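Local structure of isochorismatase family protein (Enterococcus faecalis, 2A67) at residues I119-A122 / H123-Y127; Q148-Q151 / H152-I156; A155-G159 / R160-F164. The protein is of unknown function but belongs to the isochorismatase family and is probably a hydrolase related to the nicotinamidases. All coordinates share one frame; numbering follows the deposited sequence.

Contact 1 of 3, residues I119-A122 / H123-Y127; sequences IRMA and HGLGY
Ala122 and Tyr127 close the last turn of helix 111-125 in a Schellman motif, just before the chain enters strand 128-137. Ala122 O is the pivot of the backbone bonding: Tyr127 N donates to it over 3.0 Å, while the bond from Gly126 N is long and weak. Gly126 N also donates to His123 O, and Gly126 turns the chain with a positive phi of 112°, where a side chain would run into the carbonyl O of Leu125. Upstream the helix is regular, as in the 2.9 Å bond from His123 N to Ile119 O.

Two apolar pairs add to this. The selenomethionine Met121 lays CG against Leu125 CD1 at 3.9 Å, the two side chains crossing at a slant. Tyr127 turns its ring edge to Ala122 O, CD2 lies 4.3 Å from Ala122 CB, and both residues also pack on Leu104 of strand 103-109.

The polar side chains face the second subunit. Arg120 forms salt bridges with Asp116 of its own helix and Asp116 of the second subunit. His123 has CG swung opposite its backbone N (chi1 169°), which brings ND1 within 2.8 Å of a water; the same water donates to Arg120 O over 2.9 Å.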
loop_
_atom_site.group_PDB
_atom_site.type_symbol
_atom_site.label_atom_id
_atom_site.label_comp_id
_atom_site.label_asym_id
_atom_site.label_seq_id
_atom_site.Cartn_x
_atom_site.Cartn_y
_atom_site.Cartn_z
ATOM N N ILE D 119 2.345 0.611 6.192
ATOM C CA ILE D 119 0.992 0.479 6.838
ATOM C C ILE D 119 0.207 -0.667 6.164
ATOM O O ILE D 119 -0.222 -1.584 6.839
ATOM C CB ILE D 119 0.212 1.790 6.749
ATOM C CG1 ILE D 119 0.807 2.807 7.746
ATOM C CG2 ILE D 119 -1.331 1.562 7.043
ATOM C CD1 ILE D 119 0.250 4.228 7.483
ATOM N N ARG D 120 0.125 -0.649 4.833
ATOM C CA ARG D 120 -0.542 -1.719 4.048
ATOM C C ARG D 120 0.139 -3.047 4.250
ATOM O O ARG D 120 -0.540 -4.055 4.458
ATOM C CB ARG D 120 -0.620 -1.371 2.552
ATOM C CG ARG D 120 -1.343 -0.027 2.348
ATOM C CD ARG D 120 -1.988 0.081 0.998
ATOM N NE ARG D 120 -2.123 1.510 0.630
ATOM C CZ ARG D 120 -3.137 2.027 -0.065
ATOM N NH1 ARG D 120 -4.159 1.262 -0.492
ATOM N NH2 ARG D 120 -3.132 3.332 -0.348
HETATM N N MSE D 121 1.470 -3.040 4.268
HETATM C CA MSE D 121 2.214 -4.273 4.574
HETATM C C MSE D 121 1.983 -4.808 6.018
HETATM O O MSE D 121 1.762 -5.991 6.207
HETATM C CB MSE D 121 3.717 -4.051 4.289
HETATM C CG MSE D 121 4.535 -5.300 4.371
HETATM SE SE MSE D 121 4.272 -6.574 2.833
HETATM C CE MSE D 121 3.672 -5.594 1.764
ATOM N N ALA D 122 2.150 -3.946 7.006
ATOM C CA ALA D 122 2.043 -4.332 8.380
ATOM C C ALA D 122 0.616 -4.872 8.580
ATOM O O ALA D 122 0.471 -5.893 9.197
ATOM C CB ALA D 122 2.264 -3.124 9.261
ATOM N N HIS D 123 -0.404 -4.196 8.060
ATOM C CA HIS D 123 -1.797 -4.688 8.242
ATOM C C HIS D 123 -1.894 -6.091 7.592
ATOM O O HIS D 123 -2.477 -7.084 8.119
ATOM C CB HIS D 123 -2.784 -3.745 7.538
ATOM C CG HIS D 123 -4.166 -4.333 7.454
ATOM N ND1 HIS D 123 -4.562 -5.210 6.454
ATOM C CD2 HIS D 123 -5.195 -4.268 8.333
ATOM C CE1 HIS D 123 -5.810 -5.601 6.695
ATOM N NE2 HIS D 123 -6.206 -5.056 7.835
ATOM N N GLY D 124 -1.289 -6.199 6.406
ATOM C CA GLY D 124 -1.442 -7.412 5.639
ATOM C C GLY D 124 -0.734 -8.609 6.249
ATOM O O GLY D 124 -1.137 -9.746 6.000
ATOM N N LEU D 125 0.335 -8.363 7.002
ATOM C CA LEU D 125 1.062 -9.389 7.751
ATOM C C LEU D 125 0.372 -9.760 9.074
ATOM O O LEU D 125 0.723 -10.755 9.693
ATOM C CB LEU D 125 2.495 -8.913 8.060
ATOM C CG LEU D 125 3.330 -8.746 6.769
ATOM C CD1 LEU D 125 4.628 -8.017 7.109
ATOM C CD2 LEU D 125 3.551 -10.121 6.112
ATOM N N GLY D 126 -0.600 -8.968 9.503
ATOM C CA GLY D 126 -1.426 -9.392 10.663
ATOM C C GLY D 126 -1.156 -8.493 11.864
ATOM O O GLY D 126 -1.643 -8.794 12.976
ATOM N N TYR D 127 -0.424 -7.386 11.699
ATOM C CA TYR D 127 -0.213 -6.466 12.848
ATOM C C TYR D 127 -1.387 -5.562 12.988
ATOM O O TYR D 127 -2.047 -5.222 11.982
ATOM C CB TYR D 127 1.071 -5.584 12.774
ATOM C CG TYR D 127 2.330 -6.393 12.731
ATOM C CD1 TYR D 127 2.925 -6.862 13.914
ATOM C CD2 TYR D 127 2.926 -6.731 11.492
ATOM C CE1 TYR D 127 4.061 -7.654 13.871
ATOM C CE2 TYR D 127 4.136 -7.497 11.433
ATOM C CZ TYR D 127 4.675 -7.947 12.634
ATOM O OH TYR D 127 5.829 -8.714 12.666
HETATM O O HOH W 1 -3.275 -5.009 3.930
#

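Contact 2 of 3, residues Q148-Q151 / H152-I156; sequences QIIQ and HHEAI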
loop_
_atom_site.group_PDB
_atom_site.type_symbol
_atom_site.label_atom_id
_atom_site.label_comp_id
_atom_site.label_asym_id
_atom_site.label_seq_id
_atom_site.Cartn_x
_atom_site.Cartn_y
_atom_site.Cartn_z
ATOM N N GLN D 148 -3.006 17.913 0.198
ATOM C CA GLN D 148 -3.967 17.070 -0.520
ATOM C C GLN D 148 -3.567 15.598 -0.476
ATOM O O GLN D 148 -4.432 14.704 -0.341
ATOM C CB GLN D 148 -4.040 17.491 -1.997
ATOM C CG GLN D 148 -4.688 18.831 -2.284
ATOM C CD GLN D 148 -4.670 19.125 -3.764
ATOM O OE1 GLN D 148 -3.610 19.339 -4.345
ATOM N NE2 GLN D 148 -5.828 19.091 -4.392
ATOM N N ILE D 149 -2.261 15.353 -0.614
ATOM C CA ILE D 149 -1.683 13.991 -0.531
ATOM C C ILE D 149 -1.903 13.378 0.852
ATOM O O ILE D 149 -2.324 12.216 0.965
ATOM C CB ILE D 149 -0.169 13.943 -0.873
ATOM C CG1 ILE D 149 0.093 14.422 -2.318
ATOM C CG2 ILE D 149 0.393 12.476 -0.639
ATOM C CD1 ILE D 149 1.557 14.826 -2.549
ATOM N N ILE D 150 -1.603 14.165 1.888
ATOM C CA ILE D 150 -1.836 13.769 3.272
ATOM C C ILE D 150 -3.296 13.481 3.547
ATOM O O ILE D 150 -3.615 12.441 4.133
ATOM C CB ILE D 150 -1.289 14.798 4.266
ATOM C CG1 ILE D 150 0.233 14.721 4.307
ATOM C CG2 ILE D 150 -1.824 14.507 5.690
ATOM C CD1 ILE D 150 0.916 15.973 4.785
ATOM N N GLN D 151 -4.185 14.396 3.161
ATOM C CA GLN D 151 -5.628 14.172 3.295
ATOM C C GLN D 151 -6.079 12.845 2.627
ATOM O O GLN D 151 -6.807 12.007 3.215
ATOM C CB GLN D 151 -6.372 15.390 2.724
ATOM C CG GLN D 151 -7.871 15.289 2.613
ATOM C CD GLN D 151 -8.484 16.529 1.880
ATOM O OE1 GLN D 151 -8.168 16.842 0.693
ATOM N NE2 GLN D 151 -9.374 17.256 2.613
ATOM N N HIS D 152 -5.654 12.670 1.385
ATOM C CA HIS D 152 -6.001 11.491 0.603
ATOM C C HIS D 152 -5.602 10.176 1.284
ATOM O O HIS D 152 -6.429 9.301 1.404
ATOM C CB HIS D 152 -5.336 11.579 -0.784
ATOM C CG HIS D 152 -5.617 10.410 -1.689
ATOM N ND1 HIS D 152 -6.884 10.083 -2.133
ATOM C CD2 HIS D 152 -4.768 9.530 -2.283
ATOM C CE1 HIS D 152 -6.798 9.069 -2.987
ATOM N NE2 HIS D 152 -5.526 8.704 -3.074
ATOM N N HIS D 153 -4.346 10.041 1.683
ATOM C CA HIS D 153 -3.836 8.764 2.163
ATOM C C HIS D 153 -4.333 8.473 3.583
ATOM O O HIS D 153 -4.685 7.348 3.908
ATOM C CB HIS D 153 -2.306 8.742 2.107
ATOM C CG HIS D 153 -1.778 8.416 0.740
ATOM N ND1 HIS D 153 -1.646 9.365 -0.253
ATOM C CD2 HIS D 153 -1.460 7.236 0.173
ATOM C CE1 HIS D 153 -1.263 8.778 -1.381
ATOM N NE2 HIS D 153 -1.158 7.486 -1.148
ATOM N N GLU D 154 -4.351 9.486 4.436
ATOM C CA GLU D 154 -4.852 9.325 5.796
ATOM C C GLU D 154 -6.302 8.904 5.800
ATOM O O GLU D 154 -6.717 8.097 6.625
ATOM C CB GLU D 154 -4.569 10.602 6.619
ATOM C CG GLU D 154 -3.091 10.700 6.937
ATOM C CD GLU D 154 -2.704 11.795 7.972
ATOM O OE1 GLU D 154 -3.605 12.511 8.393
ATOM O OE2 GLU D 154 -1.469 11.966 8.269
ATOM N N ALA D 155 -7.086 9.412 4.848
ATOM C CA ALA D 155 -8.491 8.956 4.735
ATOM C C ALA D 155 -8.595 7.500 4.287
ATOM O O ALA D 155 -9.503 6.766 4.713
ATOM C CB ALA D 155 -9.296 9.853 3.791
ATOM N N ILE D 156 -7.682 7.065 3.419
ATOM C CA ILE D 156 -7.659 5.636 3.050
ATOM C C ILE D 156 -7.289 4.741 4.262
ATOM O O ILE D 156 -7.867 3.683 4.464
ATOM C CB ILE D 156 -6.631 5.363 1.945
ATOM C CG1 ILE D 156 -7.011 6.095 0.632
ATOM C CG2 ILE D 156 -6.494 3.832 1.701
ATOM C CD1 ILE D 156 -5.861 6.041 -0.390
#
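His152 opens the second turn of this piece of helix 146-157, an amphipathic helix with one side in the dimer interface, and its N donates to Gln148 O over 2.9 Å. Its CB rests against that same carbonyl. With CG opposite the backbone N (chi1 180°), the imidazole swings away from the preceding turn, and one of its faces takes Ile156 CD1, 3.8 Å above the plane and offset toward the rim. The ring reaches the second subunit, where it meets His153 of that chain with the planes at about 70°.

His153 grips Ile149 O twice. Its backbone N makes the usual helical bond at 3.1 Å, and its ring ND1 adds a second at 3.2 Å with an N-H...O angle of 156°. The two donors come from opposite faces of the carbonyl plane, and the oxygen lies in the plane of the imidazole, at its edge. This bond holds the ring alongside Ile149, whose CG2 is 3.7 Å from ND1, and indicates that ND1 carries a proton. His153 of the second subunit also meets this ring, so histidines of both chains gather here.

Glu154 comes next, donating its N to Ile150 O. Its extended side chain runs beside Ile150, the two pointing the same way, with the branch methyl CG2 of Ile150 3.6 Å from Glu154 OE2. OE2 is hydrogen-bonded to Thr136 OG1, which ties the carboxylate to strand 128-137.

Ala155 continues the helical bonding with a bond from its N to Gln151 O at 3.1 Å, and its CB lies 3.3 Å from that same Gln151 O.

Contact 3 of 3, residues A155-G159 / R160-F164; sequences AIWAG and RFLTF
Trp157 and Leu162 make the apolar centre of the turn that leads out of helix 146-157, Trp157 CB resting 3.8 Å from Leu162 CG. The Phe161 and Trp157 side chains cross at about a right angle, Phe161 CD2 lying 4.1 Å from Trp157 CD1. The phenyl ring also turns its edge to the helix: Ile156 CG2 lies in the ring plane, 3.9 Å from Phe161 CE2. On another flank the Phe164 ring presents its edge to Ala158, with CD2 3.8 Å from Ala158 CB.

Farther out, the backbone ties the turn together. Trp157 O accepts from Phe161 N at 3.0 Å and from Leu162 N at 3.2 Å, the two donors approaching from opposite faces of the carbonyl plane. Ala158 and Leu162 form a single beta bridge, in which Gly159 N donates to Leu162 O over 2.8 Å. Gly159 takes a positive phi of 86°, where a CB would collide with the preceding carbonyl. At the polar rim Arg160 bends back at chi3, carrying NH1 toward Ile156 O, a doubtful bond, since that oxygen sits too near the Arg160 chain in the model.

Trp157 NE1 is hydrogen-bonded to Asp116 of helix 111-125, and the indole packs on Val115 and Ile119 of that helix. Leu162 packs on Cys129 and Met131 of strand 128-137 and Phe164 on Met131, while Thr163 pairs with the backbones of those two residues.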
loop_
_atom_site.group_PDB
_atom_site.type_symbol
_atom_site.label_atom_id
_atom_site.label_comp_id
_atom_site.label_asym_id
_atom_site.label_seq_id
_atom_site.Cartn_x
_atom_site.Cartn_y
_atom_site.Cartn_z
ATOM N N ALA D 155 -7.086 9.412 4.848
ATOM C CA ALA D 155 -8.491 8.956 4.735
ATOM C C ALA D 155 -8.595 7.500 4.287
ATOM O O ALA D 155 -9.503 6.766 4.713
ATOM C CB ALA D 155 -9.296 9.853 3.791
ATOM N N ILE D 156 -7.682 7.065 3.419
ATOM C CA ILE D 156 -7.659 5.636 3.050
ATOM C C ILE D 156 -7.289 4.741 4.262
ATOM O O ILE D 156 -7.867 3.683 4.464
ATOM C CB ILE D 156 -6.631 5.363 1.945
ATOM C CG1 ILE D 156 -7.011 6.095 0.632
ATOM C CG2 ILE D 156 -6.494 3.832 1.701
ATOM C CD1 ILE D 156 -5.861 6.041 -0.390
ATOM N N TRP D 157 -6.303 5.150 5.045
ATOM C CA TRP D 157 -5.834 4.328 6.143
ATOM C C TRP D 157 -6.876 4.207 7.288
ATOM O O TRP D 157 -7.001 3.144 7.876
ATOM C CB TRP D 157 -4.570 4.909 6.743
ATOM C CG TRP D 157 -3.435 5.155 5.712
ATOM C CD1 TRP D 157 -3.187 4.491 4.507
ATOM C CD2 TRP D 157 -2.382 6.078 5.888
ATOM N NE1 TRP D 157 -2.043 5.033 3.905
ATOM C CE2 TRP D 157 -1.509 5.966 4.756
ATOM C CE3 TRP D 157 -2.084 7.010 6.899
ATOM C CZ2 TRP D 157 -0.381 6.786 4.584
ATOM C CZ3 TRP D 157 -0.943 7.821 6.753
ATOM C CH2 TRP D 157 -0.078 7.684 5.561
ATOM N N ALA D 158 -7.594 5.275 7.566
ATOM C CA ALA D 158 -8.510 5.310 8.740
ATOM C C ALA D 158 -9.499 4.180 8.647
ATOM O O ALA D 158 -10.248 4.075 7.662
ATOM C CB ALA D 158 -9.231 6.638 8.805
ATOM N N GLY D 159 -9.469 3.291 9.636
ATOM C CA GLY D 159 -10.481 2.241 9.696
ATOM C C GLY D 159 -10.112 1.021 8.867
ATOM O O GLY D 159 -10.200 -0.125 9.335
ATOM N N ARG D 160 -9.604 1.204 7.646
ATOM C CA ARG D 160 -9.307 -0.010 6.899
ATOM C C ARG D 160 -7.961 -0.637 7.177
ATOM O O ARG D 160 -7.846 -1.878 7.184
ATOM C CB ARG D 160 -9.642 0.155 5.433
ATOM C CG ARG D 160 -8.767 1.004 4.732
ATOM C CD ARG D 160 -8.782 0.667 3.255
ATOM N NE ARG D 160 -10.105 0.754 2.638
ATOM C CZ ARG D 160 -10.940 1.785 2.636
ATOM N NH1 ARG D 160 -10.691 2.939 3.272
ATOM N NH2 ARG D 160 -12.072 1.634 1.962
ATOM N N PHE D 161 -6.962 0.170 7.506
ATOM C CA PHE D 161 -5.675 -0.408 7.848
ATOM C C PHE D 161 -5.267 -0.153 9.295
ATOM O O PHE D 161 -4.412 -0.882 9.829
ATOM C CB PHE D 161 -4.517 0.127 6.952
ATOM C CG PHE D 161 -4.693 -0.192 5.473
ATOM C CD1 PHE D 161 -4.519 -1.476 4.993
ATOM C CD2 PHE D 161 -5.008 0.806 4.575
ATOM C CE1 PHE D 161 -4.717 -1.764 3.624
ATOM C CE2 PHE D 161 -5.200 0.530 3.205
ATOM C CZ PHE D 161 -5.083 -0.763 2.743
ATOM N N LEU D 162 -5.769 0.942 9.870
ATOM C CA LEU D 162 -5.290 1.390 11.197
ATOM C C LEU D 162 -6.394 2.193 11.905
ATOM O O LEU D 162 -7.412 2.530 11.315
ATOM C CB LEU D 162 -3.952 2.184 11.097
ATOM C CG LEU D 162 -3.877 3.460 10.208
ATOM C CD1 LEU D 162 -4.697 4.618 10.847
ATOM C CD2 LEU D 162 -2.414 3.886 10.075
ATOM N N THR D 163 -6.197 2.442 13.191
ATOM C CA THR D 163 -7.072 3.319 13.935
ATOM C C THR D 163 -6.294 4.562 14.261
ATOM O O THR D 163 -5.207 4.452 14.826
ATOM C CB THR D 163 -7.462 2.645 15.307
ATOM O OG1 THR D 163 -8.030 1.347 15.080
ATOM C CG2 THR D 163 -8.492 3.530 16.095
ATOM N N PHE D 164 -6.885 5.743 14.025
ATOM C CA PHE D 164 -6.296 6.977 14.516
ATOM C C PHE D 164 -6.564 7.120 15.979
ATOM O O PHE D 164 -7.679 6.911 16.412
ATOM C CB PHE D 164 -6.823 8.187 13.762
ATOM C CG PHE D 164 -6.067 8.400 12.446
ATOM C CD1 PHE D 164 -4.905 9.142 12.427
ATOM C CD2 PHE D 164 -6.529 7.800 11.281
ATOM C CE1 PHE D 164 -4.141 9.278 11.202
ATOM C CE2 PHE D 164 -5.821 7.958 10.048
ATOM C CZ PHE D 164 -4.652 8.715 10.038
#

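In the fold
From the N terminus, contact 1 comes first: it ends helix 111-125 and turns the chain into strand 128-137, completing one beta-alpha-beta crossover of the parallel sheet. Contact 2 follows along helix 146-157, and contact 3 begins on its last turn, sharing Ala155 and Ile156, then leads into edge strand 163-164 to complete the next crossover. The contacts run in series, with none enclosing another. In space, contact 3 folds back on contact 1, Ile119 and Arg120 both packing on Phe161, while Arg120 also reaches Ile156 and His153 of contact 2. Together they join two neighbouring helices to the sheet, and all three touch the second subunit.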